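Side-chain contacts in cytochrome c (Rhodothermus marinus, PDB 3CP5), which binds one covalently attached heme c and probably serves as an electron carrier, as is usual for cytochromes c: residues Arg50-Phe55 / Ala59-Thr64; Val63-Gly68 / Gln119-Gln124. One frame throughout, in Å; residues are numbered along the deposited sequence.

Interaction 1: Arg50-Phe55 / Ala59-Thr64. With HEC (heme c), chain C.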
ATOM      1  N   ARG A  50      -1.796   6.891  -9.605  1.00 10.12           N
ATOM      2  CA  ARG A  50      -2.632   8.057  -9.363  1.00 11.16           C
ATOM      3  C   ARG A  50      -3.659   7.758  -8.283  1.00 10.19           C
ATOM      4  O   ARG A  50      -3.924   6.576  -8.023  1.00  9.18           O
ATOM      5  CB  ARG A  50      -3.312   8.454 -10.671  1.00 11.61           C
ATOM      6  CG  ARG A  50      -2.345   8.795 -11.775  1.00 15.30           C
ATOM      7  CD  ARG A  50      -1.964  10.238 -11.749  1.00 19.50           C
ATOM      8  NE  ARG A  50      -1.001  10.457 -12.836  1.00 22.28           N
ATOM      9  CZ  ARG A  50       0.271  10.088 -12.807  1.00 18.59           C
ATOM     10  NH1 ARG A  50       0.824   9.457 -11.768  1.00 26.47           N
ATOM     11  NH2 ARG A  50       1.030  10.349 -13.871  1.00 21.70           N
ATOM     12  N   LEU A  51      -4.222   8.802  -7.671  1.00  9.69           N
ATOM     13  CA  LEU A  51      -5.217   8.521  -6.653  1.00  9.90           C
ATOM     14  C   LEU A  51      -6.578   8.158  -7.241  1.00  9.09           C
ATOM     15  O   LEU A  51      -7.245   7.270  -6.710  1.00 10.39           O
ATOM     16  CB  LEU A  51      -5.315   9.747  -5.756  1.00 10.71           C
ATOM     17  CG  LEU A  51      -4.109  10.090  -4.872  1.00 10.90           C
ATOM     18  CD1 LEU A  51      -4.406  11.308  -4.011  1.00 15.59           C
ATOM     19  CD2 LEU A  51      -3.690   8.898  -4.019  1.00 14.91           C
ATOM     20  N   ASP A  52      -6.974   8.840  -8.350  1.00 10.47           N
ATOM     21  CA  ASP A  52      -8.341   8.760  -8.852  1.00 10.16           C
ATOM     22  C   ASP A  52      -8.524   8.111 -10.211  1.00 10.97           C
ATOM     23  O   ASP A  52      -9.620   8.162 -10.778  1.00 12.15           O
ATOM     24  CB  ASP A  52      -8.966  10.157  -8.820  1.00 12.23           C
ATOM     25  CG  ASP A  52      -9.029  10.789  -7.454  1.00 14.31           C
ATOM     26  OD1 ASP A  52      -9.582  10.163  -6.532  1.00 16.21           O
ATOM     27  OD2 ASP A  52      -8.619  11.945  -7.280  1.00 18.79           O
ATOM     28  N   GLU A  53      -7.469   7.542 -10.739  1.00 13.23           N
ATOM     29  CA  GLU A  53      -7.609   6.795 -11.991  1.00 11.56           C
ATOM     30  C   GLU A  53      -6.500   5.765 -12.145  1.00 11.02           C
ATOM     31  O   GLU A  53      -5.474   5.822 -11.449  1.00 11.65           O
ATOM     32  CB  GLU A  53      -7.626   7.758 -13.178  1.00 12.40           C
ATOM     33  CG  GLU A  53      -6.323   8.480 -13.361  1.00 13.76           C
ATOM     34  CD  GLU A  53      -6.264   9.490 -14.477  1.00 16.72           C
ATOM     35  OE1 GLU A  53      -7.314   9.768 -15.101  1.00 17.98           O
ATOM     36  OE2 GLU A  53      -5.172  10.065 -14.739  1.00 19.39           O
ATOM     37  N   ARG A  54      -6.745   4.814 -13.024  1.00 10.74           N
ATOM     38  CA  ARG A  54      -5.726   3.842 -13.374  1.00 12.11           C
ATOM     39  C   ARG A  54      -4.589   4.544 -14.094  1.00 12.21           C
ATOM     40  O   ARG A  54      -4.782   5.547 -14.800  1.00 14.02           O
ATOM     41  CB  ARG A  54      -6.267   2.776 -14.330  1.00 16.44           C
ATOM     42  CG  ARG A  54      -7.498   2.100 -13.846  1.00 24.53           C
ATOM     43  CD  ARG A  54      -7.934   0.924 -14.710  1.00 30.84           C
ATOM     44  NE  ARG A  54      -8.455  -0.052 -13.751  1.00 38.87           N
ATOM     45  CZ  ARG A  54      -9.655  -0.566 -13.617  1.00 49.38           C
ATOM     46  NH1 ARG A  54     -10.644  -0.238 -14.436  1.00 65.65           N
ATOM     47  NH2 ARG A  54      -9.884  -1.450 -12.639  1.00 68.61           N
ATOM     48  N   PHE A  55      -3.401   4.006 -13.914  1.00 12.68           N
ATOM     49  CA  PHE A  55      -2.210   4.468 -14.618  1.00 11.16           C
ATOM     50  C   PHE A  55      -1.333   3.267 -14.974  1.00 11.89           C
ATOM     51  O   PHE A  55      -1.817   2.372 -15.648  1.00 15.61           O
ATOM     52  CB  PHE A  55      -1.505   5.525 -13.744  1.00 12.54           C
ATOM     53  CG  PHE A  55      -0.440   6.325 -14.447  1.00 14.90           C
ATOM     54  CD1 PHE A  55      -0.775   7.027 -15.629  1.00 22.73           C
ATOM     55  CD2 PHE A  55       0.852   6.416 -14.010  1.00 18.77           C
ATOM     56  CE1 PHE A  55       0.183   7.751 -16.320  1.00 27.53           C
ATOM     57  CE2 PHE A  55       1.806   7.113 -14.747  1.00 22.06           C
ATOM     58  CZ  PHE A  55       1.482   7.770 -15.886  1.00 25.40           C
ATOM     59  N   ALA A  59      -5.645   2.727  -9.335  1.00 10.57           N
ATOM     60  CA  ALA A  59      -5.931   3.889  -8.528  1.00  9.55           C
ATOM     61  C   ALA A  59      -5.888   3.540  -7.066  1.00  9.90           C
ATOM     62  O   ALA A  59      -6.355   2.483  -6.631  1.00 11.62           O
ATOM     63  CB  ALA A  59      -7.341   4.407  -8.869  1.00 11.59           C
ATOM     64  N   LEU A  60      -5.379   4.438  -6.233  1.00  9.12           N
ATOM     65  CA  LEU A  60      -5.157   4.191  -4.834  1.00  8.45           C
ATOM     66  C   LEU A  60      -5.977   4.962  -3.832  1.00  8.92           C
ATOM     67  O   LEU A  60      -5.866   4.645  -2.637  1.00  9.11           O
ATOM     68  CB  LEU A  60      -3.678   4.227  -4.426  1.00  8.92           C
ATOM     69  CG  LEU A  60      -2.754   3.220  -5.136  1.00  8.62           C
ATOM     70  CD1 LEU A  60      -1.316   3.440  -4.682  1.00 10.55           C
ATOM     71  CD2 LEU A  60      -3.185   1.775  -4.903  1.00  9.62           C
ATOM     72  N   ARG A  61      -6.746   5.977  -4.163  1.00  9.67           N
ATOM     73  CA  ARG A  61      -7.387   6.790  -3.158  1.00 10.00           C
ATOM     74  C   ARG A  61      -8.216   5.970  -2.157  1.00 10.09           C
ATOM     75  O   ARG A  61      -8.211   6.257  -0.966  1.00 13.04           O
ATOM     76  CB  ARG A  61      -8.327   7.875  -3.707  1.00 13.05           C
ATOM     77  CG  ARG A  61      -8.746   8.825  -2.536  1.00 13.99           C
ATOM     78  CD  ARG A  61      -9.714   9.857  -3.046  1.00 11.40           C
ATOM     79  NE  ARG A  61      -9.073  10.810  -3.930  1.00 11.90           N
ATOM     80  CZ  ARG A  61      -8.331  11.826  -3.518  1.00 10.21           C
ATOM     81  NH1 ARG A  61      -8.084  12.083  -2.253  1.00 11.47           N
ATOM     82  NH2 ARG A  61      -7.802  12.654  -4.432  1.00 11.39           N
ATOM     83  N   ASP A  62      -8.901   4.948  -2.695  1.00 11.77           N
ATOM     84  CA  ASP A  62      -9.746   4.178  -1.783  1.00 12.24           C
ATOM     85  C   ASP A  62      -9.122   2.857  -1.406  1.00  8.84           C
ATOM     86  O   ASP A  62      -9.850   2.004  -0.862  1.00 10.22           O
ATOM     87  CB  ASP A  62     -11.159   4.049  -2.339  1.00 18.14           C
ATOM     88  CG  ASP A  62     -11.891   5.392  -2.173  1.00 27.61           C
ATOM     89  OD1 ASP A  62     -11.680   6.313  -1.347  1.00 26.78           O
ATOM     90  OD2 ASP A  62     -12.803   5.557  -2.998  1.00 45.12           O
ATOM     91  N   VAL A  63      -7.820   2.671  -1.527  1.00  8.82           N
ATOM     92  CA  VAL A  63      -7.223   1.345  -1.192  1.00  8.03           C
ATOM     93  C   VAL A  63      -7.412   0.981   0.266  1.00  9.50           C
ATOM     94  O   VAL A  63      -7.621  -0.208   0.557  1.00 10.38           O
ATOM     95  CB  VAL A  63      -5.766   1.268  -1.642  1.00  8.48           C
ATOM     96  CG1 VAL A  63      -4.805   2.050  -0.770  1.00  8.37           C
ATOM     97  CG2 VAL A  63      -5.364  -0.201  -1.720  1.00  9.95           C
ATOM     98  N   THR A  64      -7.379   1.938   1.201  1.00  9.44           N
ATOM     99  CA  THR A  64      -7.632   1.625   2.605  1.00  9.03           C
ATOM    100  C   THR A  64      -9.106   1.310   2.914  1.00 12.56           C
ATOM    101  O   THR A  64      -9.383   0.816   4.021  1.00 14.02           O
ATOM    102  CB  THR A  64      -7.142   2.718   3.551  1.00 10.65           C
ATOM    103  OG1 THR A  64      -7.815   3.972   3.274  1.00 12.47           O
ATOM    104  CG2 THR A  64      -5.631   2.860   3.422  1.00 10.81           C
TER
HETATM  105 FE   HEC C 202       2.057  -0.308  -6.609  1.00  7.67          FE
HETATM  106  CHA HEC C 202      -0.422  -2.623  -7.038  1.00  7.63           C
HETATM  107  CHB HEC C 202       0.819   0.487  -3.535  1.00  6.66           C
HETATM  108  CHC HEC C 202       4.757   1.744  -6.087  1.00  7.17           C
HETATM  109  CHD HEC C 202       2.949  -0.659  -9.856  1.00  8.14           C
HETATM  110  NA  HEC C 202       0.505  -0.926  -5.534  1.00  8.23           N
HETATM  111  C1A HEC C 202      -0.405  -1.943  -5.829  1.00  7.66           C
HETATM  112  C2A HEC C 202      -1.258  -2.167  -4.687  1.00  7.06           C
HETATM  113  C3A HEC C 202      -0.936  -1.287  -3.729  1.00  6.76           C
HETATM  114  C4A HEC C 202       0.192  -0.530  -4.253  1.00  6.59           C
HETATM  115  CMA HEC C 202      -1.581  -1.096  -2.338  1.00  8.64           C
HETATM  116  CAA HEC C 202      -2.478  -3.117  -4.627  1.00  8.18           C
HETATM  117  CBA HEC C 202      -3.791  -2.436  -5.020  1.00  7.98           C
HETATM  118  CGA HEC C 202      -5.011  -3.283  -4.744  1.00  9.63           C
HETATM  119  O1A HEC C 202      -6.112  -2.906  -5.263  1.00 10.99           O
HETATM  120  O2A HEC C 202      -4.905  -4.279  -3.979  1.00  9.59           O
HETATM  121  NB  HEC C 202       2.655   0.924  -5.153  1.00  7.32           N
HETATM  122  C1B HEC C 202       1.926   1.203  -4.014  1.00  7.10           C
HETATM  123  C2B HEC C 202       2.639   2.174  -3.225  1.00  7.86           C
HETATM  124  C3B HEC C 202       3.797   2.492  -3.873  1.00  6.72           C
HETATM  125  C4B HEC C 202       3.796   1.698  -5.085  1.00  6.32           C
HETATM  126  CMB HEC C 202       2.088   2.728  -1.887  1.00  9.84           C
HETATM  127  CAB HEC C 202       4.970   3.351  -3.361  1.00  7.94           C
HETATM  128  CBB HEC C 202       5.524   2.906  -2.138  1.00  9.00           C
HETATM  129  NC  HEC C 202       3.587   0.340  -7.717  1.00  7.11           N
HETATM  130  C1C HEC C 202       4.648   1.162  -7.338  1.00  7.58           C
HETATM  131  C2C HEC C 202       5.541   1.395  -8.455  1.00  9.35           C
HETATM  132  C3C HEC C 202       5.047   0.736  -9.515  1.00  9.05           C
HETATM  133  C4C HEC C 202       3.810   0.130  -9.081  1.00  8.40           C
HETATM  134  CMC HEC C 202       6.659   2.429  -8.406  1.00  9.16           C
HETATM  135  CAC HEC C 202       5.475   0.839 -11.010  1.00  9.45           C
HETATM  136  CBC HEC C 202       6.830   0.470 -11.232  1.00 12.15           C
HETATM  137  ND  HEC C 202       1.391  -1.434  -8.120  1.00  8.27           N
HETATM  138  C1D HEC C 202       1.891  -1.420  -9.417  1.00  8.63           C
HETATM  139  C2D HEC C 202       1.114  -2.349 -10.240  1.00  7.92           C
HETATM  140  C3D HEC C 202       0.258  -2.965  -9.417  1.00  7.84           C
HETATM  141  C4D HEC C 202       0.380  -2.331  -8.120  1.00  8.59           C
HETATM  142  CMD HEC C 202       1.443  -2.560 -11.743  1.00  9.36           C
HETATM  143  CAD HEC C 202      -0.708  -4.130  -9.701  1.00  9.08           C
HETATM  144  CBD HEC C 202      -0.023  -5.473  -9.347  1.00  9.79           C
HETATM  145  CGD HEC C 202       1.188  -5.666 -10.231  1.00  9.60           C
HETATM  146  O1D HEC C 202       2.333  -5.750  -9.699  1.00 10.88           O
HETATM  147  O2D HEC C 202       0.941  -5.711 -11.495  1.00 11.49           O
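With CG anti to the backbone N (chi1 -170°) and a bend at chi3, Arg61 folds its guanidinium back over the 50-55 loop, while Asp52, its CG anti to the carbonyl carbon (chi1 -60°), lifts its carboxylate to meet it. The grip is side-on: Arg61 NE reaches Asp52 OD1 at 2.7 Å, and Arg61 NH2 reaches Asp52 OD2 at 3.0 Å. Both N-H groups point almost straight at their acceptors on the syn sides of the carboxylate, and the two flat groups lie only 20° from coplanar. Leu51 brings CD1 over one face of the same guanidinium, 3.7 Å from Arg61 NH2; a branched alkyl chain suits this place because it covers the flat cation without competing for its N-H groups. The backbones of the two segments are tied as well: Leu60 N donates to Arg50 O, and Arg61 N to Leu51 O at 2.9 Å. This loop follows the CXXCH heme-attachment motif of the cytochrome c fold, whose last residue, His49, is an axial ligand of the iron. Leu60 fits its place as an apolar residue, laying CD1 3.8 Å from the heme meso carbon CHB beside the His49 side chain. The small methyl of Ala59 tucks in against the loop, its CB 3.5 Å from Glu53 O. Arg61 has a further partner, since its NH1 donates to Val120 O in helix 107-123; an alanine here would probably leave the Asp52 carboxylate without its mate and that helix carbonyl without this donor. Between the two ends of the 50-55 segment, Arg50 NH2 lies over one face of the Phe55 ring, displaced toward the rim, with NH1 bonded to Thr46 O.

Interaction 2: Val63-Gly68 / Gln119-Gln124. With HEC (heme c), chain C.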
ATOM      1  N   VAL A  63      -7.820   2.671  -1.527  1.00  8.82           N
ATOM      2  CA  VAL A  63      -7.223   1.345  -1.192  1.00  8.03           C
ATOM      3  C   VAL A  63      -7.412   0.981   0.266  1.00  9.50           C
ATOM      4  O   VAL A  63      -7.621  -0.208   0.557  1.00 10.38           O
ATOM      5  CB  VAL A  63      -5.766   1.268  -1.642  1.00  8.48           C
ATOM      6  CG1 VAL A  63      -4.805   2.050  -0.770  1.00  8.37           C
ATOM      7  CG2 VAL A  63      -5.364  -0.201  -1.720  1.00  9.95           C
ATOM      8  N   THR A  64      -7.379   1.938   1.201  1.00  9.44           N
ATOM      9  CA  THR A  64      -7.632   1.625   2.605  1.00  9.03           C
ATOM     10  C   THR A  64      -9.106   1.310   2.914  1.00 12.56           C
ATOM     11  O   THR A  64      -9.383   0.816   4.021  1.00 14.02           O
ATOM     12  CB  THR A  64      -7.142   2.718   3.551  1.00 10.65           C
ATOM     13  OG1 THR A  64      -7.815   3.972   3.274  1.00 12.47           O
ATOM     14  CG2 THR A  64      -5.631   2.860   3.422  1.00 10.81           C
ATOM     15  N   LYS A  65     -10.033   1.540   1.975  1.00 12.11           N
ATOM     16  CA  LYS A  65     -11.420   1.174   2.134  1.00 12.32           C
ATOM     17  C   LYS A  65     -11.698  -0.205   1.581  1.00 15.44           C
ATOM     18  O   LYS A  65     -12.681  -0.845   1.904  1.00 21.19           O
ATOM     19  CB  LYS A  65     -12.368   2.176   1.436  1.00 13.23           C
ATOM     20  CG  LYS A  65     -12.260   3.583   1.988  1.00 16.68           C
ATOM     21  CD  LYS A  65     -13.250   4.471   1.293  1.00 26.08           C
ATOM     22  CE  LYS A  65     -13.280   5.859   1.889  1.00 35.55           C
ATOM     23  NZ  LYS A  65     -14.698   6.368   1.834  1.00 50.32           N
ATOM     24  N   ARG A  66     -10.839  -0.672   0.708  1.00 11.10           N
ATOM     25  CA  ARG A  66     -10.960  -1.931  -0.014  0.53 11.38           C
ATOM     26  C   ARG A  66     -10.091  -3.070   0.548  1.00 10.96           C
ATOM     27  O   ARG A  66     -10.443  -4.256   0.366  1.00 12.69           O
ATOM     28  CB  ARG A  66     -10.658  -1.717  -1.502  0.53 11.09           C
ATOM     29  CG  ARG A  66     -11.719  -0.810  -2.147  0.53 12.81           C
ATOM     30  CD  ARG A  66     -11.397  -0.378  -3.566  0.53 25.10           C
ATOM     31  NE  ARG A  66     -12.358   0.642  -4.020  0.53 32.60           N
ATOM     32  CZ  ARG A  66     -13.483   0.371  -4.668  0.53 35.85           C
ATOM     33  NH1 ARG A  66     -13.874  -0.867  -4.982  0.53 52.36           N
ATOM     34  NH2 ARG A  66     -14.297   1.351  -5.040  0.53 49.06           N
ATOM     35  N   ARG A  67      -8.969  -2.703   1.138  1.00  9.91           N
ATOM     36  CA  ARG A  67      -7.957  -3.606   1.647  1.00  9.18           C
ATOM     37  C   ARG A  67      -7.574  -3.287   3.059  1.00  9.02           C
ATOM     38  O   ARG A  67      -7.632  -2.121   3.428  1.00 11.10           O
ATOM     39  CB  ARG A  67      -6.687  -3.478   0.804  1.00 10.08           C
ATOM     40  CG  ARG A  67      -6.853  -3.570  -0.695  1.00 10.46           C
ATOM     41  CD  ARG A  67      -7.306  -4.948  -1.197  1.00 10.91           C
ATOM     42  NE  ARG A  67      -7.393  -4.894  -2.662  1.00 11.10           N
ATOM     43  CZ  ARG A  67      -8.296  -5.376  -3.469  1.00 11.33           C
ATOM     44  NH1 ARG A  67      -9.317  -6.058  -3.015  1.00 13.68           N
ATOM     45  NH2 ARG A  67      -8.153  -5.150  -4.767  1.00 12.54           N
ATOM     46  N   GLY A  68      -7.112  -4.264   3.824  1.00  9.48           N
ATOM     47  CA  GLY A  68      -6.605  -4.050   5.151  1.00  9.96           C
ATOM     48  C   GLY A  68      -5.198  -3.491   5.167  1.00 10.20           C
ATOM     49  O   GLY A  68      -4.449  -3.521   4.182  1.00  8.97           O
ATOM     50  N   GLN A 119      -5.409   9.286   4.940  1.00  8.87           N
ATOM     51  CA  GLN A 119      -5.796  10.656   4.777  1.00  9.10           C
ATOM     52  C   GLN A 119      -6.473  10.959   3.454  1.00  9.78           C
ATOM     53  O   GLN A 119      -7.507  11.644   3.415  1.00 10.73           O
ATOM     54  CB  GLN A 119      -4.582  11.585   4.937  1.00 10.50           C
ATOM     55  CG  GLN A 119      -4.955  13.082   4.894  1.00 11.70           C
ATOM     56  CD  GLN A 119      -5.808  13.487   6.064  1.00 12.72           C
ATOM     57  OE1 GLN A 119      -5.380  13.384   7.216  1.00 16.43           O
ATOM     58  NE2 GLN A 119      -7.013  13.973   5.799  1.00 14.54           N
ATOM     59  N   VAL A 120      -5.941  10.484   2.348  1.00  8.15           N
ATOM     60  CA  VAL A 120      -6.568  10.770   1.071  1.00  8.83           C
ATOM     61  C   VAL A 120      -7.922  10.090   0.932  1.00  8.70           C
ATOM     62  O   VAL A 120      -8.780  10.636   0.242  1.00  9.81           O
ATOM     63  CB  VAL A 120      -5.651  10.442  -0.122  1.00  9.94           C
ATOM     64  CG1 VAL A 120      -4.346  11.227  -0.070  1.00 11.81           C
ATOM     65  CG2 VAL A 120      -5.313   8.980  -0.219  1.00 10.42           C
ATOM     66  N   ALA A 121      -8.142   8.962   1.610  1.00  8.51           N
ATOM     67  CA  ALA A 121      -9.468   8.333   1.631  1.00 10.18           C
ATOM     68  C   ALA A 121     -10.462   9.226   2.347  1.00 11.38           C
ATOM     69  O   ALA A 121     -11.599   9.281   1.970  1.00 15.33           O
ATOM     70  CB  ALA A 121      -9.404   6.946   2.284  1.00 11.38           C
ATOM     71  N   GLU A 122     -10.040   9.995   3.346  1.00 11.36           N
ATOM     72  CA  GLU A 122     -10.912  10.978   4.007  1.00 14.38           C
ATOM     73  C   GLU A 122     -11.162  12.246   3.186  1.00 13.41           C
ATOM     74  O   GLU A 122     -12.245  12.845   3.248  1.00 15.80           O
ATOM     75  CB  GLU A 122     -10.317  11.406   5.346  1.00 14.27           C
ATOM     76  CG  GLU A 122     -10.197  10.335   6.399  1.00 16.85           C
ATOM     77  CD  GLU A 122     -11.502   9.811   6.947  1.00 13.02           C
ATOM     78  OE1 GLU A 122     -12.381   9.366   6.171  1.00 18.50           O
ATOM     79  OE2 GLU A 122     -11.684   9.807   8.173  1.00 16.56           O
ATOM     80  N   ASN A 123     -10.161  12.672   2.415  1.00 13.88           N
ATOM     81  CA  ASN A 123     -10.188  13.915   1.678  1.00 12.65           C
ATOM     82  C   ASN A 123     -11.257  13.898   0.604  1.00 16.59           C
ATOM     83  O   ASN A 123     -11.857  14.882   0.264  1.00 17.87           O
ATOM     84  CB  ASN A 123      -8.792  14.173   1.083  1.00 15.08           C
ATOM     85  CG  ASN A 123      -7.743  14.632   2.072  1.00 13.64           C
ATOM     86  OD1 ASN A 123      -8.030  14.964   3.228  1.00 15.68           O
ATOM     87  ND2 ASN A 123      -6.505  14.653   1.597  1.00 15.25           N
ATOM     88  N   GLN A 124     -11.453  12.721   0.026  1.00 15.50           N
ATOM     89  CA  GLN A 124     -12.461  12.514  -1.010  1.00 20.73           C
ATOM     90  C   GLN A 124     -12.244  13.459  -2.199  1.00 22.94           C
ATOM     91  O   GLN A 124     -11.062  13.585  -2.643  1.00 30.85           O
ATOM     92  CB  GLN A 124     -13.846  12.742  -0.446  1.00 26.00           C
ATOM     93  CG  GLN A 124     -14.251  11.993   0.769  1.00 32.35           C
ATOM     94  CD  GLN A 124     -15.604  12.555   1.237  1.00 48.24           C
ATOM     95  OE1 GLN A 124     -15.729  13.771   1.389  1.00 50.11           O
ATOM     96  NE2 GLN A 124     -16.510  11.600   1.399  1.00 70.74           N
ATOM     97  OXT GLN A 124     -13.099  14.203  -2.863  1.00 24.17           O
TER
HETATM   98 FE   HEC C 202       2.057  -0.308  -6.609  1.00  7.67          FE
HETATM   99  CHA HEC C 202      -0.422  -2.623  -7.038  1.00  7.63           C
HETATM  100  CHB HEC C 202       0.819   0.487  -3.535  1.00  6.66           C
HETATM  101  CHC HEC C 202       4.757   1.744  -6.087  1.00  7.17           C
HETATM  102  CHD HEC C 202       2.949  -0.659  -9.856  1.00  8.14           C
HETATM  103  NA  HEC C 202       0.505  -0.926  -5.534  1.00  8.23           N
HETATM  104  C1A HEC C 202      -0.405  -1.943  -5.829  1.00  7.66           C
HETATM  105  C2A HEC C 202      -1.258  -2.167  -4.687  1.00  7.06           C
HETATM  106  C3A HEC C 202      -0.936  -1.287  -3.729  1.00  6.76           C
HETATM  107  C4A HEC C 202       0.192  -0.530  -4.253  1.00  6.59           C
HETATM  108  CMA HEC C 202      -1.581  -1.096  -2.338  1.00  8.64           C
HETATM  109  CAA HEC C 202      -2.478  -3.117  -4.627  1.00  8.18           C
HETATM  110  CBA HEC C 202      -3.791  -2.436  -5.020  1.00  7.98           C
HETATM  111  CGA HEC C 202      -5.011  -3.283  -4.744  1.00  9.63           C
HETATM  112  O1A HEC C 202      -6.112  -2.906  -5.263  1.00 10.99           O
HETATM  113  O2A HEC C 202      -4.905  -4.279  -3.979  1.00  9.59           O
HETATM  114  NB  HEC C 202       2.655   0.924  -5.153  1.00  7.32           N
HETATM  115  C1B HEC C 202       1.926   1.203  -4.014  1.00  7.10           C
HETATM  116  C2B HEC C 202       2.639   2.174  -3.225  1.00  7.86           C
HETATM  117  C3B HEC C 202       3.797   2.492  -3.873  1.00  6.72           C
HETATM  118  C4B HEC C 202       3.796   1.698  -5.085  1.00  6.32           C
HETATM  119  CMB HEC C 202       2.088   2.728  -1.887  1.00  9.84           C
HETATM  120  CAB HEC C 202       4.970   3.351  -3.361  1.00  7.94           C
HETATM  121  CBB HEC C 202       5.524   2.906  -2.138  1.00  9.00           C
HETATM  122  NC  HEC C 202       3.587   0.340  -7.717  1.00  7.11           N
HETATM  123  C1C HEC C 202       4.648   1.162  -7.338  1.00  7.58           C
HETATM  124  C2C HEC C 202       5.541   1.395  -8.455  1.00  9.35           C
HETATM  125  C3C HEC C 202       5.047   0.736  -9.515  1.00  9.05           C
HETATM  126  C4C HEC C 202       3.810   0.130  -9.081  1.00  8.40           C
HETATM  127  CMC HEC C 202       6.659   2.429  -8.406  1.00  9.16           C
HETATM  128  CAC HEC C 202       5.475   0.839 -11.010  1.00  9.45           C
HETATM  129  CBC HEC C 202       6.830   0.470 -11.232  1.00 12.15           C
HETATM  130  ND  HEC C 202       1.391  -1.434  -8.120  1.00  8.27           N
HETATM  131  C1D HEC C 202       1.891  -1.420  -9.417  1.00  8.63           C
HETATM  132  C2D HEC C 202       1.114  -2.349 -10.240  1.00  7.92           C
HETATM  133  C3D HEC C 202       0.258  -2.965  -9.417  1.00  7.84           C
HETATM  134  C4D HEC C 202       0.380  -2.331  -8.120  1.00  8.59           C
HETATM  135  CMD HEC C 202       1.443  -2.560 -11.743  1.00  9.36           C
HETATM  136  CAD HEC C 202      -0.708  -4.130  -9.701  1.00  9.08           C
HETATM  137  CBD HEC C 202      -0.023  -5.473  -9.347  1.00  9.79           C
HETATM  138  CGD HEC C 202       1.188  -5.666 -10.231  1.00  9.60           C
HETATM  139  O1D HEC C 202       2.333  -5.750  -9.699  1.00 10.88           O
HETATM  140  O2D HEC C 202       0.941  -5.711 -11.495  1.00 11.49           O
HETATM  141  O   HOH W   1     -14.302   9.048   2.847  1.00 27.94           O
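Ala121 meets both Thr64 and Lys65 where the last turns of helix 107-123 run beside the short helix 63-66. Two residues earlier, Gln119 turns away from this neighbour and donates through NE2 to Asn123 OD1 at 2.9 Å, a bond between residues one helical turn apart (i to i+4) whose donor stands above the acceptor's carbonyl plane. Val120, buried, faces Leu51 of the heme-side loop instead. Ala121 then points its methyl at the short helix: its CB lies 3.5 Å from Thr64 OG1 and 4.0 Å from Lys65 CE. So small a side chain suits the place, because the alpha carbons of Thr64 and Ala121 come within 7.0 Å. Lys65 stays extended as far as CE and bends at chi4 (-145°), which carries NZ to a water. That water accepts from Lys65 NZ and donates to Ala121 O, 2.9 Å away, so the ammonium reaches the helix carbonyl indirectly. Glu122 follows, its OE1 5.8 Å from Lys65 NZ, too far for a direct ion pair. Arg67 turns to the heme, giving NE to propionate oxygen O2A and NH2 to O1A, so that the guanidinium meets the carboxylate edge-on. Thr64 also packs on Leu114 and Leu117 of helix 107-123. With no direct hydrogen bond between them, the two segments meet through the Ala121 methyl and one water bridge, while Arg67, just past the helix, pairs its charge with the heme propionate.

How the interactions relate
Interaction 1 is a surface contact between loops close in sequence, whereas interaction 2 is partly buried and joins helices some fifty residues apart. They share Val63 and Thr64, the last two residues of the 59-64 segment, with which helix 63-66 begins. Their chemistry differs accordingly: interaction 1 is polar and direct, with a salt bridge and backbone bonds, while interaction 2 is smaller, has no direct hydrogen bond across it, and makes its one polar link through water. Each nonetheless reaches the heme, by a leucine against the porphyrin in the first and an arginine at a propionate in the second. The C-terminal helix links them physically, as Leu51 CD1 packs 3.9 Å from Val120 CG1 and Arg61 O lies against the Ala121 methyl.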